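Local atomic coordinates of SVS_variant_AS1 (Streptomyces sp. CWA1, PDB entry 6TJA), a protein that is an engineered terpene cyclase that probably cyclises geranylgeranyl diphosphate to the diterpene spiroviolene with loss of diphosphate. Residues D88-N93 with N122-V127; R109-L114 with A152-L157; T54-F59 with F79-F84. One frame throughout, in Å; residues are numbered along the deposited sequence.

How the contacts relate
The three contacts join neighbouring helices of an all-helical class I terpene cyclase fold; contacts 1 and 3 share helix 70-91, and contact 2, between helices 100-115 and 143-169, packs against it. Contact 3 uses residues 79-84 of helix 70-91, ahead of its C-terminal end in contact 1, about 16 Å away between centres. Contact 3 closes first; contacts 1 and 2 then alternate along the chain, with about 13 Å between their centres. Contacts 2 and 3 lie about 18 Å apart. Trp82 joins all three: its NE1 bonds to Phe126 O, and its ring packs on Val110 and Trp156. Through Trp82, the helix that probably binds metal at its end packs against helices 100-115, 126-140 and 143-169.

Contact 1 (D88-N93 with N122-V127); sequences DHRCDN and NGDRFV
The aspartate-rich motif of the class I terpene cyclases, here Asp87, Asp88 and Asp92 around the end of helix 70-91, brings two residues from its middle, His89 and Arg90, against the loop that opens helix 126-140. Arg90, bent at chi2 (-99°), meets Asp124 tip to tip in a salt bridge, NH1 to OD1 at 2.5 Å. The carboxylate is approached from above its plane, while OD1 lies close to the guanidinium plane. Asp124 OD1 also takes the amide of Phe126 on its anti lone pair, 3.2 Å from Phe126 N, so one oxygen both caps the helix start and grips the arginine. Phe126 turns its edge to the guanidinium face, with CD2 3.5 Å from Arg90 CZ and the two planes nearly perpendicular at 85°. Its CZ comes within 3.7 Å of His89 ND1, a nitrogen bonded to Ala85 O. Arg125 NH2 hovers over one face of the imidazole, 4.0 Å from His89 CG, and Asp88 OD2 lies over the opposite face. Arg125 NH1 is only 3.5 Å from Arg90 NH2; the repulsion is probably eased by Asp124 and, weakly, by Glu47, while Met41 O holds Arg125 NE. The arrangement joins the DDxxxD-type motif, whose aspartates in this family typically bind magnesium at the mouth of the active site, to the start of helix 126-140.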
loop_
_atom_site.group_PDB
_atom_site.type_symbol
_atom_site.label_atom_id
_atom_site.label_comp_id
_atom_site.label_asym_id
_atom_site.label_seq_id
_atom_site.Cartn_x
_atom_site.Cartn_y
_atom_site.Cartn_z
ATOM N N ASP A 88 -18.561 -2.064 -8.138
ATOM C CA ASP A 88 -20.005 -2.434 -8.197
ATOM C C ASP A 88 -20.209 -3.965 -8.252
ATOM O O ASP A 88 -21.224 -4.408 -7.712
ATOM C CB ASP A 88 -20.703 -1.716 -9.355
ATOM C CG ASP A 88 -22.162 -2.097 -9.543
ATOM O OD1 ASP A 88 -23.031 -1.541 -8.832
ATOM O OD2 ASP A 88 -22.401 -2.926 -10.423
ATOM N N HIS A 89 -19.293 -4.723 -8.823
ATOM C CA HIS A 89 -19.424 -6.156 -8.909
ATOM C C HIS A 89 -18.662 -6.967 -7.865
ATOM O O HIS A 89 -18.985 -8.093 -7.655
ATOM C CB HIS A 89 -18.967 -6.659 -10.268
ATOM C CG HIS A 89 -19.844 -6.251 -11.391
ATOM N ND1 HIS A 89 -19.494 -5.263 -12.281
ATOM C CD2 HIS A 89 -21.055 -6.697 -11.782
ATOM C CE1 HIS A 89 -20.460 -5.105 -13.161
ATOM N NE2 HIS A 89 -21.418 -5.964 -12.882
ATOM N N ARG A 90 -17.651 -6.413 -7.228
ATOM C CA ARG A 90 -16.856 -7.189 -6.295
ATOM C C ARG A 90 -16.657 -6.622 -4.935
ATOM O O ARG A 90 -16.231 -7.298 -4.065
ATOM C CB ARG A 90 -15.448 -7.373 -6.843
ATOM C CG ARG A 90 -15.363 -8.006 -8.189
ATOM C CD ARG A 90 -15.051 -9.475 -8.094
ATOM N NE ARG A 90 -15.502 -10.154 -9.278
ATOM C CZ ARG A 90 -14.712 -10.731 -10.158
ATOM N NH1 ARG A 90 -13.399 -10.736 -10.003
ATOM N NH2 ARG A 90 -15.248 -11.295 -11.209
ATOM N N CYS A 91 -16.965 -5.371 -4.766
ATOM C CA CYS A 91 -16.692 -4.642 -3.507
ATOM C C CYS A 91 -18.021 -4.357 -2.823
ATOM O O CYS A 91 -18.151 -4.701 -1.658
ATOM C CB CYS A 91 -15.881 -3.370 -3.764
ATOM S SG CYS A 91 -14.248 -3.681 -4.511
ATOM N N ASP A 92 -18.984 -3.785 -3.545
ATOM C CA ASP A 92 -20.204 -3.159 -2.956
ATOM C C ASP A 92 -21.408 -4.128 -2.969
ATOM O O ASP A 92 -22.255 -3.956 -2.095
ATOM C CB ASP A 92 -20.502 -1.818 -3.646
ATOM C CG ASP A 92 -21.354 -0.878 -2.813
ATOM O OD1 ASP A 92 -21.008 -0.673 -1.620
ATOM O OD2 ASP A 92 -22.367 -0.371 -3.356
ATOM N N ASN A 93 -21.510 -5.041 -3.919
ATOM C CA ASN A 93 -22.726 -5.802 -4.058
ATOM C C ASN A 93 -22.820 -7.299 -4.068
ATOM O O ASN A 93 -23.816 -7.832 -3.559
ATOM C CB ASN A 93 -23.425 -5.364 -5.340
ATOM C CG ASN A 93 -24.072 -4.027 -5.214
ATOM O OD1 ASN A 93 -24.648 -3.718 -4.212
ATOM N ND2 ASN A 93 -23.944 -3.217 -6.227
ATOM N N ASN A 122 -6.658 -16.413 -13.257
ATOM C CA ASN A 122 -7.417 -17.421 -12.541
ATOM C C ASN A 122 -8.947 -17.215 -12.467
ATOM O O ASN A 122 -9.533 -17.121 -11.416
ATOM C CB ASN A 122 -6.741 -17.949 -11.261
ATOM C CG ASN A 122 -6.692 -16.951 -10.157
ATOM O OD1 ASN A 122 -7.696 -16.396 -9.792
ATOM N ND2 ASN A 122 -5.515 -16.736 -9.601
ATOM N N GLY A 123 -9.556 -17.151 -13.638
ATOM C CA GLY A 123 -10.988 -17.046 -13.826
ATOM C C GLY A 123 -11.543 -15.678 -13.478
ATOM O O GLY A 123 -12.756 -15.522 -13.338
ATOM N N ASP A 124 -10.671 -14.680 -13.338
ATOM C CA ASP A 124 -11.138 -13.363 -13.010
ATOM C C ASP A 124 -11.163 -12.430 -14.191
ATOM O O ASP A 124 -10.142 -12.099 -14.717
ATOM C CB ASP A 124 -10.170 -12.865 -12.033
ATOM C CG ASP A 124 -10.730 -11.907 -11.206
ATOM O OD1 ASP A 124 -11.539 -11.115 -11.693
ATOM O OD2 ASP A 124 -10.543 -11.948 -10.005
ATOM N N ARG A 125 -12.327 -11.935 -14.558
ATOM C CA ARG A 125 -12.411 -11.138 -15.810
ATOM C C ARG A 125 -11.938 -9.693 -15.556
ATOM O O ARG A 125 -11.617 -8.986 -16.547
ATOM C CB ARG A 125 -13.838 -11.201 -16.356
ATOM C CG ARG A 125 -14.897 -10.623 -15.427
ATOM C CD ARG A 125 -16.254 -10.633 -16.105
ATOM N NE ARG A 125 -17.244 -9.805 -15.422
ATOM C CZ ARG A 125 -17.901 -10.155 -14.319
ATOM N NH1 ARG A 125 -17.666 -11.317 -13.729
ATOM N NH2 ARG A 125 -18.782 -9.318 -13.800
ATOM N N PHE A 126 -11.877 -9.251 -14.291
ATOM C CA PHE A 126 -11.371 -7.902 -13.947
ATOM C C PHE A 126 -9.854 -7.854 -14.150
ATOM O O PHE A 126 -9.353 -6.765 -14.423
ATOM C CB PHE A 126 -11.829 -7.483 -12.552
ATOM C CG PHE A 126 -13.259 -7.030 -12.574
ATOM C CD1 PHE A 126 -13.599 -5.793 -13.107
ATOM C CD2 PHE A 126 -14.276 -7.856 -12.107
ATOM C CE1 PHE A 126 -14.933 -5.398 -13.198
ATOM C CE2 PHE A 126 -15.607 -7.456 -12.186
ATOM C CZ PHE A 126 -15.936 -6.235 -12.742
ATOM N N VAL A 127 -9.150 -8.990 -14.050
ATOM C CA VAL A 127 -7.662 -8.977 -13.939
ATOM C C VAL A 127 -7.034 -8.627 -15.289
ATOM O O VAL A 127 -6.224 -7.706 -15.322
ATOM C CB VAL A 127 -7.091 -10.251 -13.293
ATOM C CG1 VAL A 127 -5.647 -10.520 -13.692
ATOM C CG2 VAL A 127 -7.239 -10.177 -11.784
#

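Contact 2 (R109-L114 with A152-L157); sequences RVQRAL and AHRAWL
Gln111 leaves its helix with CG anti to the backbone N (chi1 -177°) and then bends at chi2 (68°), while His153 also sets CG anti to N, so that the two side chains run past each other in opposite directions. The contact is an antiparallel helix pair in the terpene cyclase fold: the axes of 109-114 and 152-157 run at 173° and approach to 10.5 Å. Gln111 OE1 accepts a nearly straight bond from His153 ND1, 2.7 Å long. The donor stands somewhat above the carbonyl plane, but the oxygen lies close to the ring plane, at the imidazole edge. Gln111 NE2 is itself bonded to Glu115 OE2 and Val150 O, which fixes the rotation of the amide and presents OE1 to the histidine. ND1 therefore carries the proton, and both ends of this buried amide are satisfied. Arg154 crosses the glutamine at about a right angle, its NH1 3.4 Å from Gln111 CG and its guanidinium face covered by Gln111 NE2. Leu157 CD1 also approaches the amide oxygen, 3.7 Å from Gln111 OE1. Outside the pair, Leu114 also packs on Leu130 and Ala134 of helix 126-140, and Arg112 forms a salt bridge with Glu218 of the second subunit. The His153 ring is sandwiched: Trp156 CZ3 lies over one face, and over the opposite face Leu114 CD2 makes a CH-pi contact, 3.3 Å from His153 CG.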
loop_
_atom_site.group_PDB
_atom_site.type_symbol
_atom_site.label_atom_id
_atom_site.label_comp_id
_atom_site.label_asym_id
_atom_site.label_seq_id
_atom_site.Cartn_x
_atom_site.Cartn_y
_atom_site.Cartn_z
ATOM N N ARG A 109 -4.758 -10.977 -4.909
ATOM C CA ARG A 109 -4.574 -11.484 -6.303
ATOM C C ARG A 109 -4.600 -10.290 -7.273
ATOM O O ARG A 109 -3.719 -10.210 -8.112
ATOM C CB ARG A 109 -5.584 -12.576 -6.673
ATOM C CG ARG A 109 -5.385 -13.908 -5.944
ATOM C CD ARG A 109 -6.189 -15.113 -6.433
ATOM N NE ARG A 109 -7.541 -14.720 -6.773
ATOM C CZ ARG A 109 -8.612 -14.800 -5.962
ATOM N NH1 ARG A 109 -8.509 -15.305 -4.737
ATOM N NH2 ARG A 109 -9.796 -14.379 -6.397
ATOM N N VAL A 110 -5.549 -9.363 -7.136
ATOM C CA VAL A 110 -5.672 -8.195 -8.057
ATOM C C VAL A 110 -4.439 -7.288 -7.897
ATOM O O VAL A 110 -3.826 -6.907 -8.922
ATOM C CB VAL A 110 -6.991 -7.450 -7.811
ATOM C CG1 VAL A 110 -7.080 -6.155 -8.589
ATOM C CG2 VAL A 110 -8.152 -8.348 -8.154
ATOM N N GLN A 111 -4.076 -6.966 -6.657
ATOM C CA GLN A 111 -2.906 -6.105 -6.402
ATOM C C GLN A 111 -1.663 -6.763 -7.055
ATOM O O GLN A 111 -0.963 -6.073 -7.795
ATOM C CB GLN A 111 -2.820 -5.771 -4.913
ATOM C CG GLN A 111 -1.678 -4.833 -4.578
ATOM C CD GLN A 111 -1.807 -3.423 -5.108
ATOM O OE1 GLN A 111 -2.917 -2.871 -5.242
ATOM N NE2 GLN A 111 -0.651 -2.810 -5.366
ATOM N N ARG A 112 -1.448 -8.063 -6.884
ATOM C CA ARG A 112 -0.268 -8.758 -7.452
ATOM C C ARG A 112 -0.269 -8.647 -8.984
ATOM O O ARG A 112 0.787 -8.321 -9.542
ATOM C CB ARG A 112 -0.189 -10.209 -6.980
ATOM C CG ARG A 112 1.077 -10.924 -7.442
ATOM C CD ARG A 112 2.317 -10.315 -6.818
ATOM N NE ARG A 112 3.568 -10.756 -7.400
ATOM C CZ ARG A 112 4.734 -10.131 -7.253
ATOM N NH1 ARG A 112 4.814 -9.025 -6.526
ATOM N NH2 ARG A 112 5.831 -10.641 -7.799
ATOM N N ALA A 113 -1.413 -8.839 -9.629
ATOM C CA ALA A 113 -1.600 -8.704 -11.097
ATOM C C ALA A 113 -1.176 -7.316 -11.582
ATOM O O ALA A 113 -0.611 -7.216 -12.706
ATOM C CB ALA A 113 -3.040 -8.977 -11.449
ATOM N N LEU A 114 -1.463 -6.280 -10.786
ATOM C CA LEU A 114 -1.115 -4.868 -11.110
ATOM C C LEU A 114 0.411 -4.698 -11.100
ATOM O O LEU A 114 0.897 -3.927 -11.918
ATOM C CB LEU A 114 -1.785 -3.932 -10.099
ATOM C CG LEU A 114 -1.465 -2.450 -10.256
ATOM C CD1 LEU A 114 -1.830 -1.940 -11.659
ATOM C CD2 LEU A 114 -2.182 -1.628 -9.185
ATOM N N ALA A 152 -1.061 3.601 -4.223
ATOM C CA ALA A 152 -2.374 4.260 -4.040
ATOM C C ALA A 152 -3.472 3.194 -4.160
ATOM O O ALA A 152 -4.437 3.220 -3.338
ATOM C CB ALA A 152 -2.573 5.377 -5.050
ATOM N N HIS A 153 -3.280 2.285 -5.103
ATOM C CA HIS A 153 -4.149 1.182 -5.388
ATOM C C HIS A 153 -4.292 0.208 -4.226
ATOM O O HIS A 153 -5.361 -0.180 -3.904
ATOM C CB HIS A 153 -3.651 0.477 -6.625
ATOM C CG HIS A 153 -4.621 -0.464 -7.244
ATOM N ND1 HIS A 153 -4.719 -1.778 -6.872
ATOM C CD2 HIS A 153 -5.467 -0.308 -8.280
ATOM C CE1 HIS A 153 -5.599 -2.382 -7.633
ATOM N NE2 HIS A 153 -6.064 -1.514 -8.496
ATOM N N ARG A 154 -3.191 -0.167 -3.608
ATOM C CA ARG A 154 -3.260 -1.033 -2.475
ATOM C C ARG A 154 -3.931 -0.297 -1.331
ATOM O O ARG A 154 -4.640 -0.882 -0.605
ATOM C CB ARG A 154 -1.906 -1.584 -2.026
ATOM C CG ARG A 154 -2.065 -2.514 -0.833
ATOM C CD ARG A 154 -0.962 -3.485 -0.499
ATOM N NE ARG A 154 0.262 -3.034 -1.034
ATOM C CZ ARG A 154 1.021 -3.655 -1.898
ATOM N NH1 ARG A 154 0.798 -4.857 -2.306
ATOM N NH2 ARG A 154 2.077 -3.038 -2.278
ATOM N N ALA A 155 -3.709 0.997 -1.222
ATOM C CA ALA A 155 -4.312 1.800 -0.133
ATOM C C ALA A 155 -5.843 1.745 -0.262
ATOM O O ALA A 155 -6.496 1.471 0.756
ATOM C CB ALA A 155 -3.761 3.201 -0.139
ATOM N N TRP A 156 -6.372 1.891 -1.493
ATOM C CA TRP A 156 -7.827 1.832 -1.774
ATOM C C TRP A 156 -8.382 0.439 -1.437
ATOM O O TRP A 156 -9.448 0.353 -0.753
ATOM C CB TRP A 156 -8.113 2.250 -3.219
ATOM C CG TRP A 156 -9.379 1.672 -3.762
ATOM C CD1 TRP A 156 -10.646 1.941 -3.346
ATOM C CD2 TRP A 156 -9.500 0.719 -4.832
ATOM N NE1 TRP A 156 -11.541 1.196 -4.049
ATOM C CE2 TRP A 156 -10.872 0.447 -4.982
ATOM C CE3 TRP A 156 -8.589 0.054 -5.653
ATOM C CZ2 TRP A 156 -11.353 -0.442 -5.935
ATOM C CZ3 TRP A 156 -9.064 -0.836 -6.582
ATOM C CH2 TRP A 156 -10.425 -1.098 -6.696
ATOM N N LEU A 157 -7.705 -0.630 -1.863
ATOM C CA LEU A 157 -8.134 -2.011 -1.548
ATOM C C LEU A 157 -8.181 -2.232 -0.028
ATOM O O LEU A 157 -9.163 -2.833 0.379
ATOM C CB LEU A 157 -7.246 -3.033 -2.248
ATOM C CG LEU A 157 -7.379 -3.079 -3.773
ATOM C CD1 LEU A 157 -6.313 -3.985 -4.370
ATOM C CD2 LEU A 157 -8.762 -3.535 -4.188
#

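Contact 3 (T54-F59 with F79-F84); sequences THSADF and FVYWLF
Segment 54-59 turns sharply at His55, which leaves helical geometry with a positive phi (51°) and is also the N-cap of helix 56-61; segment 79-84 is regular helix throughout, and the two segments come closest where the CA atoms of Ser56 and Tyr81 stand 5.5 Å apart. Tyr81 lays its ring against the new helix's first turn. Ser56 CB sits almost exactly over the centre of one face, in a CH-pi contact 3.4 Å from the Tyr81 ring centroid. The phenol reaches on to the helix start, where Ala57 N gives a weak hydrogen bond to Tyr81 OH at 3.2 Å. On the next turn Phe84 offers an edge, with CD2 3.1 Å from Ser56 OG. That hydroxyl donates to Thr54 OG1 over 2.7 Å, and Thr54 OG1 bonds in turn to Val51 O. Val80 CG1 wedges in tightly, 3.4 Å from Ser56 CB, and also touches Phe59 CD2 at 3.7 Å. An alanine in place of Tyr81 would remove the ring that faces Ser56 CB and the acceptor for Ala57 N, and would probably loosen the start of helix 56-61 against helix 70-91. Ala32 and Ile36 of helix 25-38 also touch this ring. The two hydroxyls are bonded along their own side of the contact, consistent with their oxygens lying against aromatic carbon, and the bond to Tyr81 OH is weak.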
loop_
_atom_site.group_PDB
_atom_site.type_symbol
_atom_site.label_atom_id
_atom_site.label_comp_id
_atom_site.label_asym_id
_atom_site.label_seq_id
_atom_site.Cartn_x
_atom_site.Cartn_y
_atom_site.Cartn_z
ATOM N N THR A 54 -21.466 5.245 -16.703
ATOM C CA THR A 54 -20.696 6.014 -15.680
ATOM C C THR A 54 -20.162 7.317 -16.301
ATOM O O THR A 54 -20.030 8.270 -15.537
ATOM C CB THR A 54 -19.533 5.240 -15.049
ATOM O OG1 THR A 54 -18.568 4.919 -16.059
ATOM C CG2 THR A 54 -20.009 4.005 -14.311
ATOM N N HIS A 55 -19.915 7.355 -17.619
ATOM C CA HIS A 55 -19.222 8.453 -18.344
ATOM C C HIS A 55 -17.915 8.755 -17.622
ATOM O O HIS A 55 -17.716 9.898 -17.195
ATOM C CB HIS A 55 -20.069 9.728 -18.431
ATOM C CG HIS A 55 -21.391 9.531 -19.073
ATOM N ND1 HIS A 55 -21.539 9.488 -20.443
ATOM C CD2 HIS A 55 -22.615 9.336 -18.538
ATOM C CE1 HIS A 55 -22.804 9.290 -20.734
ATOM N NE2 HIS A 55 -23.487 9.190 -19.578
ATOM N N SER A 56 -17.065 7.751 -17.449
ATOM C CA SER A 56 -15.822 7.934 -16.676
ATOM C C SER A 56 -14.834 8.787 -17.481
ATOM O O SER A 56 -13.978 9.418 -16.861
ATOM C CB SER A 56 -15.282 6.624 -16.239
ATOM O OG SER A 56 -16.200 6.034 -15.326
ATOM N N ALA A 57 -14.960 8.866 -18.805
ATOM C CA ALA A 57 -14.064 9.702 -19.642
ATOM C C ALA A 57 -14.408 11.173 -19.401
ATOM O O ALA A 57 -13.504 11.963 -19.195
ATOM C CB ALA A 57 -14.169 9.316 -21.092
ATOM N N ASP A 58 -15.685 11.489 -19.267
ATOM C CA ASP A 58 -16.151 12.840 -18.867
ATOM C C ASP A 58 -15.550 13.162 -17.490
ATOM O O ASP A 58 -15.028 14.273 -17.286
ATOM C CB ASP A 58 -17.687 12.916 -18.856
ATOM C CG ASP A 58 -18.249 14.328 -18.757
ATOM O OD1 ASP A 58 -18.379 14.981 -19.836
ATOM O OD2 ASP A 58 -18.542 14.773 -17.614
ATOM N N PHE A 59 -15.658 12.211 -16.563
ATOM C CA PHE A 59 -15.157 12.343 -15.175
ATOM C C PHE A 59 -13.674 12.730 -15.223
ATOM O O PHE A 59 -13.353 13.786 -14.703
ATOM C CB PHE A 59 -15.437 11.062 -14.391
ATOM C CG PHE A 59 -14.905 11.055 -12.990
ATOM C CD1 PHE A 59 -15.668 11.546 -11.956
ATOM C CD2 PHE A 59 -13.649 10.543 -12.718
ATOM C CE1 PHE A 59 -15.179 11.526 -10.658
ATOM C CE2 PHE A 59 -13.175 10.502 -11.416
ATOM C CZ PHE A 59 -13.932 11.015 -10.391
ATOM N N PHE A 79 -8.974 3.231 -16.255
ATOM C CA PHE A 79 -8.929 2.786 -14.842
ATOM C C PHE A 79 -10.140 3.335 -14.103
ATOM O O PHE A 79 -10.548 2.708 -13.140
ATOM C CB PHE A 79 -7.682 3.206 -14.071
ATOM C CG PHE A 79 -7.768 2.776 -12.628
ATOM C CD1 PHE A 79 -7.640 1.437 -12.282
ATOM C CD2 PHE A 79 -8.022 3.690 -11.626
ATOM C CE1 PHE A 79 -7.709 1.027 -10.957
ATOM C CE2 PHE A 79 -8.184 3.262 -10.312
ATOM C CZ PHE A 79 -8.028 1.930 -9.986
ATOM N N VAL A 80 -10.666 4.497 -14.477
ATOM C CA VAL A 80 -11.858 5.026 -13.746
ATOM C C VAL A 80 -13.065 4.139 -14.079
ATOM O O VAL A 80 -13.859 3.876 -13.126
ATOM C CB VAL A 80 -12.160 6.506 -14.012
ATOM C CG1 VAL A 80 -13.483 6.911 -13.351
ATOM C CG2 VAL A 80 -11.023 7.392 -13.533
ATOM N N TYR A 81 -13.196 3.682 -15.338
ATOM C CA TYR A 81 -14.261 2.715 -15.740
ATOM C C TYR A 81 -14.095 1.428 -14.914
ATOM O O TYR A 81 -15.070 0.913 -14.280
ATOM C CB TYR A 81 -14.231 2.421 -17.243
ATOM C CG TYR A 81 -14.804 3.512 -18.114
ATOM C CD1 TYR A 81 -16.166 3.724 -18.187
ATOM C CD2 TYR A 81 -13.987 4.341 -18.860
ATOM C CE1 TYR A 81 -16.704 4.733 -18.979
ATOM C CE2 TYR A 81 -14.508 5.327 -19.680
ATOM C CZ TYR A 81 -15.871 5.531 -19.729
ATOM O OH TYR A 81 -16.375 6.525 -20.483
ATOM N N TRP A 82 -12.884 0.893 -14.961
ATOM C CA TRP A 82 -12.486 -0.344 -14.259
ATOM C C TRP A 82 -12.877 -0.238 -12.797
ATOM O O TRP A 82 -13.469 -1.169 -12.299
ATOM C CB TRP A 82 -10.987 -0.581 -14.382
ATOM C CG TRP A 82 -10.601 -1.903 -13.818
ATOM C CD1 TRP A 82 -10.571 -3.111 -14.458
ATOM C CD2 TRP A 82 -10.216 -2.149 -12.466
ATOM N NE1 TRP A 82 -10.147 -4.084 -13.602
ATOM C CE2 TRP A 82 -9.952 -3.527 -12.364
ATOM C CE3 TRP A 82 -10.059 -1.339 -11.341
ATOM C CZ2 TRP A 82 -9.534 -4.101 -11.168
ATOM C CZ3 TRP A 82 -9.680 -1.919 -10.155
ATOM C CH2 TRP A 82 -9.409 -3.278 -10.074
ATOM N N LEU A 83 -12.528 0.871 -12.156
ATOM C CA LEU A 83 -12.775 1.102 -10.722
ATOM C C LEU A 83 -14.275 1.050 -10.465
ATOM O O LEU A 83 -14.666 0.346 -9.527
ATOM C CB LEU A 83 -12.184 2.444 -10.287
ATOM C CG LEU A 83 -12.458 2.857 -8.838
ATOM C CD1 LEU A 83 -11.501 2.171 -7.879
ATOM C CD2 LEU A 83 -12.347 4.363 -8.726
ATOM N N PHE A 84 -15.091 1.762 -11.235
ATOM C CA PHE A 84 -16.562 1.763 -11.007
ATOM C C PHE A 84 -17.081 0.326 -11.157
ATOM O O PHE A 84 -17.863 -0.143 -10.325
ATOM C CB PHE A 84 -17.293 2.759 -11.914
ATOM C CG PHE A 84 -17.122 4.202 -11.518
ATOM C CD1 PHE A 84 -17.126 4.588 -10.183
ATOM C CD2 PHE A 84 -16.950 5.182 -12.484
ATOM C CE1 PHE A 84 -16.964 5.919 -9.831
ATOM C CE2 PHE A 84 -16.806 6.518 -12.132
ATOM C CZ PHE A 84 -16.815 6.882 -10.806
#